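Local coordinates for sensor histidine kinase (Pseudomonas syringae pv. tomato, PDB 3CIT), which is a putative sensor histidine kinase, represented here by its GAF domain, and probably takes part in two-component signalling as a dimer, at residues A[10-24]-A[127-141]. Numbering follows the deposited sequence. Where two conformers were deposited one is given.
Sequences RAARLRLLVDTGQEL and DGEDIESLQLLATLL
R13 reaches from helix 10-24 across to the first two turns of the helix that begins at G128, and its side chain finds partners there along its whole length. CB rests on the hydroxyl of S133 (CB to OG 3.5 Å), whose own bond goes back to the carbonyl of E129. CG also packs on that OG, and CD lies over E129 O. With the chain extended from CG to NE, the guanidinium arrives side-on at D130: NE (2.8 Å) and NH2 (3.1 Å) both bond to D130 OD1. This oxygen lies in the guanidinium plane, whereas the carboxylate is turned 64° from it. E129 CB lies over one guanidinium face. At the tip, two waters, one held only weakly by NH2, link NH2 to D127 OD2, while D127 OD1 bonds to Q6 of the third subunit and R13 NH1 to Q6 of its own chain.

In the conformer described, one of two deposited for E129, R10 grips the carboxylate with NE to OE1 (3.0 Å) and NH1 to OE2 (3.3 Å), R13 NH1 adds a weak bond to OE1, and OE2 also meets R15 of the second subunit. R10 bonds further to A125 O and P126 O of the third.

Further along, the interface is apolar. L17 CD2 lies 3.5 Å from S133 O and touches L136 CD2, T20 CG2 meets L137 CD1 at 3.7 Å, and L24 CD1 sits against the backbone of L141. The axes of segments 10-24 and 128-141 run almost parallel, 6° apart and 9.9 Å at closest approach. The C-terminal helix packs on the antiparallel sheet with the N-terminal helix alongside it, a pairing characteristic of GAF domains in signalling proteins.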
loop_
_atom_site.group_PDB
_atom_site.type_symbol
_atom_site.label_atom_id
_atom_site.label_comp_id
_atom_site.label_asym_id
_atom_site.label_seq_id
_atom_site.Cartn_x
_atom_site.Cartn_y
_atom_site.Cartn_z
ATOM N N ARG A 10 2.945 -2.126 -18.883
ATOM C CA ARG A 10 2.283 -3.072 -18.019
ATOM C C ARG A 10 2.696 -4.508 -18.381
ATOM O O ARG A 10 2.908 -5.322 -17.495
ATOM C CB ARG A 10 0.772 -2.849 -18.009
ATOM C CG ARG A 10 0.415 -1.635 -17.133
ATOM C CD ARG A 10 -1.033 -1.103 -17.305
ATOM N NE ARG A 10 -1.406 -0.373 -16.086
ATOM C CZ ARG A 10 -2.487 0.396 -15.946
ATOM N NH1 ARG A 10 -2.724 0.952 -14.766
ATOM N NH2 ARG A 10 -3.357 0.538 -16.920
ATOM N N ALA A 11 2.844 -4.810 -19.662
ATOM C CA ALA A 11 3.387 -6.120 -20.067
ATOM C C ALA A 11 4.777 -6.368 -19.467
ATOM O O ALA A 11 5.045 -7.466 -18.951
ATOM C CB ALA A 11 3.400 -6.264 -21.631
ATOM N N ALA A 12 5.648 -5.353 -19.480
ATOM C CA ALA A 12 7.016 -5.457 -18.908
ATOM C C ALA A 12 7.023 -5.709 -17.394
ATOM O O ALA A 12 7.831 -6.515 -16.873
ATOM C CB ALA A 12 7.829 -4.194 -19.229
ATOM N N ARG A 13 6.107 -5.041 -16.687
ATOM C CA ARG A 13 5.911 -5.250 -15.231
ATOM C C ARG A 13 5.431 -6.660 -14.943
ATOM O O ARG A 13 5.960 -7.334 -14.053
ATOM C CB ARG A 13 4.908 -4.243 -14.677
ATOM C CG ARG A 13 5.417 -2.826 -14.705
ATOM C CD ARG A 13 4.325 -1.776 -14.511
ATOM N NE ARG A 13 4.922 -0.478 -14.796
ATOM C CZ ARG A 13 4.385 0.529 -15.462
ATOM N NH1 ARG A 13 3.118 0.544 -15.816
ATOM N NH2 ARG A 13 5.125 1.602 -15.674
ATOM N N LEU A 14 4.465 -7.132 -15.737
ATOM C CA LEU A 14 3.986 -8.512 -15.596
ATOM C C LEU A 14 5.076 -9.543 -15.893
ATOM O O LEU A 14 5.205 -10.530 -15.176
ATOM C CB LEU A 14 2.751 -8.745 -16.458
ATOM C CG LEU A 14 1.506 -8.011 -15.914
ATOM C CD1 LEU A 14 0.414 -7.975 -16.988
ATOM C CD2 LEU A 14 0.965 -8.695 -14.689
ATOM N N ARG A 15 5.857 -9.324 -16.943
ATOM C CA ARG A 15 6.966 -10.236 -17.244
ATOM C C ARG A 15 7.923 -10.317 -16.072
ATOM O O ARG A 15 8.341 -11.403 -15.695
ATOM C CB ARG A 15 7.723 -9.802 -18.494
ATOM C CG ARG A 15 6.966 -9.941 -19.764
ATOM C CD ARG A 15 7.940 -9.876 -20.976
ATOM N NE ARG A 15 8.468 -8.520 -21.209
ATOM C CZ ARG A 15 7.826 -7.546 -21.866
ATOM N NH1 ARG A 15 6.612 -7.732 -22.377
ATOM N NH2 ARG A 15 8.416 -6.371 -22.034
ATOM N N LEU A 16 8.292 -9.167 -15.514
ATOM C CA LEU A 16 9.223 -9.091 -14.377
ATOM C C LEU A 16 8.703 -9.949 -13.221
ATOM O O LEU A 16 9.433 -10.780 -12.651
ATOM C CB LEU A 16 9.411 -7.637 -13.898
ATOM C CG LEU A 16 10.247 -7.383 -12.616
ATOM C CD1 LEU A 16 11.766 -7.555 -12.895
ATOM C CD2 LEU A 16 9.951 -6.028 -11.984
ATOM N N LEU A 17 7.445 -9.751 -12.895
ATOM C CA LEU A 17 6.812 -10.423 -11.770
ATOM C C LEU A 17 6.614 -11.938 -11.999
ATOM O O LEU A 17 7.026 -12.736 -11.166
ATOM C CB LEU A 17 5.461 -9.757 -11.452
ATOM C CG LEU A 17 5.550 -8.341 -10.878
ATOM C CD1 LEU A 17 4.212 -7.662 -10.884
ATOM C CD2 LEU A 17 6.140 -8.443 -9.489
ATOM N N VAL A 18 5.971 -12.313 -13.098
ATOM C CA VAL A 18 5.727 -13.719 -13.401
ATOM C C VAL A 18 7.039 -14.459 -13.601
ATOM O O VAL A 18 7.273 -15.494 -12.966
ATOM C CB VAL A 18 4.728 -13.894 -14.566
ATOM C CG1 VAL A 18 4.646 -15.386 -15.041
ATOM C CG2 VAL A 18 3.328 -13.355 -14.142
ATOM N N ASP A 19 7.927 -13.920 -14.424
ATOM C CA ASP A 19 9.168 -14.606 -14.719
ATOM C C ASP A 19 10.061 -14.746 -13.482
ATOM O O ASP A 19 10.602 -15.829 -13.221
ATOM C CB ASP A 19 9.923 -13.898 -15.841
ATOM C CG ASP A 19 9.235 -14.045 -17.186
ATOM O OD1 ASP A 19 8.220 -14.772 -17.263
ATOM O OD2 ASP A 19 9.718 -13.457 -18.180
ATOM N N THR A 20 10.215 -13.670 -12.718
ATOM C CA THR A 20 11.073 -13.731 -11.524
ATOM C C THR A 20 10.412 -14.550 -10.397
ATOM O O THR A 20 11.064 -15.332 -9.691
ATOM C CB THR A 20 11.460 -12.336 -11.032
ATOM O OG1 THR A 20 11.905 -11.536 -12.136
ATOM C CG2 THR A 20 12.604 -12.423 -9.963
ATOM N N GLY A 21 9.112 -14.407 -10.249
ATOM C CA GLY A 21 8.397 -15.174 -9.258
ATOM C C GLY A 21 8.485 -16.666 -9.521
ATOM O O GLY A 21 8.570 -17.442 -8.566
ATOM N N GLN A 22 8.478 -17.062 -10.793
ATOM C CA GLN A 22 8.596 -18.474 -11.188
ATOM C C GLN A 22 9.990 -18.973 -10.838
ATOM O O GLN A 22 10.166 -20.095 -10.336
ATOM C CB GLN A 22 8.325 -18.686 -12.717
ATOM C CG GLN A 22 6.826 -18.916 -13.112
ATOM C CD GLN A 22 6.484 -18.677 -14.621
ATOM O OE1 GLN A 22 7.370 -18.424 -15.461
ATOM N NE2 GLN A 22 5.177 -18.764 -14.957
ATOM N N GLU A 23 10.985 -18.144 -11.110
ATOM C CA GLU A 23 12.371 -18.532 -10.906
ATOM C C GLU A 23 12.793 -18.620 -9.463
ATOM O O GLU A 23 13.623 -19.457 -9.133
ATOM C CB GLU A 23 13.271 -17.565 -11.630
ATOM C CG GLU A 23 13.089 -17.723 -13.090
ATOM C CD GLU A 23 13.998 -16.844 -13.861
ATOM O OE1 GLU A 23 13.473 -15.910 -14.517
ATOM O OE2 GLU A 23 15.224 -17.115 -13.808
ATOM N N LEU A 24 12.241 -17.756 -8.609
ATOM C CA LEU A 24 12.528 -17.817 -7.179
ATOM C C LEU A 24 12.268 -19.195 -6.599
ATOM O O LEU A 24 12.982 -19.611 -5.701
ATOM C CB LEU A 24 11.709 -16.793 -6.396
ATOM C CG LEU A 24 12.128 -15.355 -6.630
ATOM C CD1 LEU A 24 11.267 -14.416 -5.773
ATOM C CD2 LEU A 24 13.618 -15.209 -6.326
ATOM N N ASP A 127 8.239 5.536 -12.194
ATOM C CA ASP A 127 6.798 5.573 -12.308
ATOM C C ASP A 127 6.174 4.755 -11.178
ATOM O O ASP A 127 6.696 3.704 -10.797
ATOM C CB ASP A 127 6.401 5.024 -13.674
ATOM C CG ASP A 127 6.831 5.947 -14.830
ATOM O OD1 ASP A 127 7.341 7.074 -14.587
ATOM O OD2 ASP A 127 6.633 5.534 -15.996
ATOM N N GLY A 128 5.064 5.228 -10.635
ATOM C CA GLY A 128 4.440 4.580 -9.500
ATOM C C GLY A 128 4.194 3.098 -9.692
ATOM O O GLY A 128 4.386 2.312 -8.759
ATOM N N GLU A 129 3.793 2.687 -10.889
ATOM C CA GLU A 129 3.490 1.276 -11.068
ATOM C C GLU A 129 4.751 0.396 -11.255
ATOM O O GLU A 129 4.701 -0.823 -11.051
ATOM C CB GLU A 129 2.493 1.079 -12.190
ATOM C CG GLU A 129 1.491 0.073 -11.834
ATOM C CD GLU A 129 0.417 -0.023 -12.843
ATOM O OE1 GLU A 129 0.724 -0.078 -14.059
ATOM O OE2 GLU A 129 -0.739 -0.033 -12.385
ATOM N N ASP A 130 5.862 1.007 -11.653
ATOM C CA ASP A 130 7.166 0.359 -11.522
ATOM C C ASP A 130 7.499 0.138 -10.052
ATOM O O ASP A 130 7.939 -0.933 -9.671
ATOM C CB ASP A 130 8.293 1.162 -12.200
ATOM C CG ASP A 130 8.267 1.090 -13.705
ATOM O OD1 ASP A 130 7.535 0.246 -14.272
ATOM O OD2 ASP A 130 9.038 1.848 -14.315
ATOM N N ILE A 131 7.300 1.169 -9.232
ATOM C CA ILE A 131 7.540 1.064 -7.805
ATOM C C ILE A 131 6.673 -0.010 -7.150
ATOM O O ILE A 131 7.188 -0.850 -6.411
ATOM C CB ILE A 131 7.351 2.417 -7.097
ATOM C CG1 ILE A 131 8.440 3.399 -7.549
ATOM C CG2 ILE A 131 7.419 2.210 -5.532
ATOM C CD1 ILE A 131 8.297 4.817 -6.990
ATOM N N GLU A 132 5.376 -0.021 -7.481
ATOM C CA GLU A 132 4.473 -1.043 -6.983
ATOM C C GLU A 132 4.872 -2.473 -7.393
ATOM O O GLU A 132 4.753 -3.391 -6.605
ATOM C CB GLU A 132 3.050 -0.785 -7.480
ATOM C CG GLU A 132 2.346 0.366 -6.875
ATOM C CD GLU A 132 0.869 0.398 -7.359
ATOM O OE1 GLU A 132 0.621 0.752 -8.491
ATOM O OE2 GLU A 132 -0.012 0.056 -6.585
ATOM N N SER A 133 5.342 -2.641 -8.621
ATOM C CA SER A 133 5.824 -3.929 -9.107
ATOM C C SER A 133 7.076 -4.361 -8.341
ATOM O O SER A 133 7.175 -5.521 -7.920
ATOM C CB SER A 133 6.065 -3.852 -10.629
ATOM O OG SER A 133 4.854 -3.552 -11.279
ATOM N N LEU A 134 8.033 -3.445 -8.149
ATOM C CA LEU A 134 9.231 -3.754 -7.361
ATOM C C LEU A 134 8.885 -4.088 -5.913
ATOM O O LEU A 134 9.489 -4.985 -5.343
ATOM C CB LEU A 134 10.254 -2.609 -7.401
ATOM C CG LEU A 134 10.845 -2.336 -8.787
ATOM C CD1 LEU A 134 11.809 -1.174 -8.775
ATOM C CD2 LEU A 134 11.550 -3.585 -9.330
ATOM N N GLN A 135 7.925 -3.383 -5.326
ATOM C CA GLN A 135 7.458 -3.719 -3.986
ATOM C C GLN A 135 6.885 -5.136 -3.924
ATOM O O GLN A 135 7.170 -5.902 -3.002
ATOM C CB GLN A 135 6.432 -2.694 -3.471
ATOM C CG GLN A 135 5.943 -3.058 -2.044
ATOM C CD GLN A 135 7.098 -3.103 -0.973
ATOM O OE1 GLN A 135 7.648 -4.198 -0.593
ATOM N NE2 GLN A 135 7.471 -1.909 -0.503
ATOM N N LEU A 136 6.072 -5.516 -4.904
ATOM C CA LEU A 136 5.601 -6.906 -4.946
ATOM C C LEU A 136 6.753 -7.905 -5.144
ATOM O O LEU A 136 6.773 -8.983 -4.548
ATOM C CB LEU A 136 4.537 -7.101 -6.029
ATOM C CG LEU A 136 3.941 -8.516 -6.107
ATOM C CD1 LEU A 136 3.269 -8.910 -4.763
ATOM C CD2 LEU A 136 2.939 -8.608 -7.262
ATOM N N LEU A 137 7.698 -7.599 -6.020
ATOM C CA LEU A 137 8.876 -8.488 -6.177
ATOM C C LEU A 137 9.610 -8.706 -4.821
ATOM O O LEU A 137 10.024 -9.844 -4.484
ATOM C CB LEU A 137 9.837 -7.896 -7.184
ATOM C CG LEU A 137 10.919 -8.803 -7.713
ATOM C CD1 LEU A 137 10.252 -10.053 -8.307
ATOM C CD2 LEU A 137 11.680 -8.001 -8.788
ATOM N N ALA A 138 9.749 -7.633 -4.037
ATOM C CA ALA A 138 10.319 -7.734 -2.676
ATOM C C ALA A 138 9.481 -8.633 -1.773
ATOM O O ALA A 138 10.006 -9.411 -1.008
ATOM C CB ALA A 138 10.520 -6.340 -2.014
ATOM N N THR A 139 8.176 -8.508 -1.869
ATOM C CA THR A 139 7.254 -9.332 -1.119
ATOM C C THR A 139 7.359 -10.808 -1.499
ATOM O O THR A 139 7.324 -11.699 -0.633
ATOM C CB THR A 139 5.818 -8.772 -1.282
ATOM O OG1 THR A 139 5.730 -7.527 -0.569
ATOM C CG2 THR A 139 4.798 -9.746 -0.763
ATOM N N LEU A 140 7.509 -11.088 -2.790
ATOM C CA LEU A 140 7.704 -12.462 -3.254
ATOM C C LEU A 140 9.024 -13.040 -2.723
ATOM O O LEU A 140 9.056 -14.138 -2.163
ATOM C CB LEU A 140 7.690 -12.531 -4.778
ATOM C CG LEU A 140 6.327 -12.301 -5.387
ATOM C CD1 LEU A 140 6.482 -12.105 -6.892
ATOM C CD2 LEU A 140 5.375 -13.480 -5.046
ATOM N N LEU A 141 10.099 -12.270 -2.879
ATOM C CA LEU A 141 11.382 -12.618 -2.292
ATOM C C LEU A 141 11.271 -12.903 -0.764
ATOM O O LEU A 141 11.770 -13.916 -0.266
ATOM C CB LEU A 141 12.405 -11.518 -2.555
ATOM C CG LEU A 141 13.820 -11.806 -2.005
ATOM C CD1 LEU A 141 14.455 -13.107 -2.564
ATOM C CD2 LEU A 141 14.731 -10.546 -2.143
HETATM O O HOH W 1 7.778 2.631 -16.632
HETATM O O HOH W 2 4.008 4.133 -17.000
#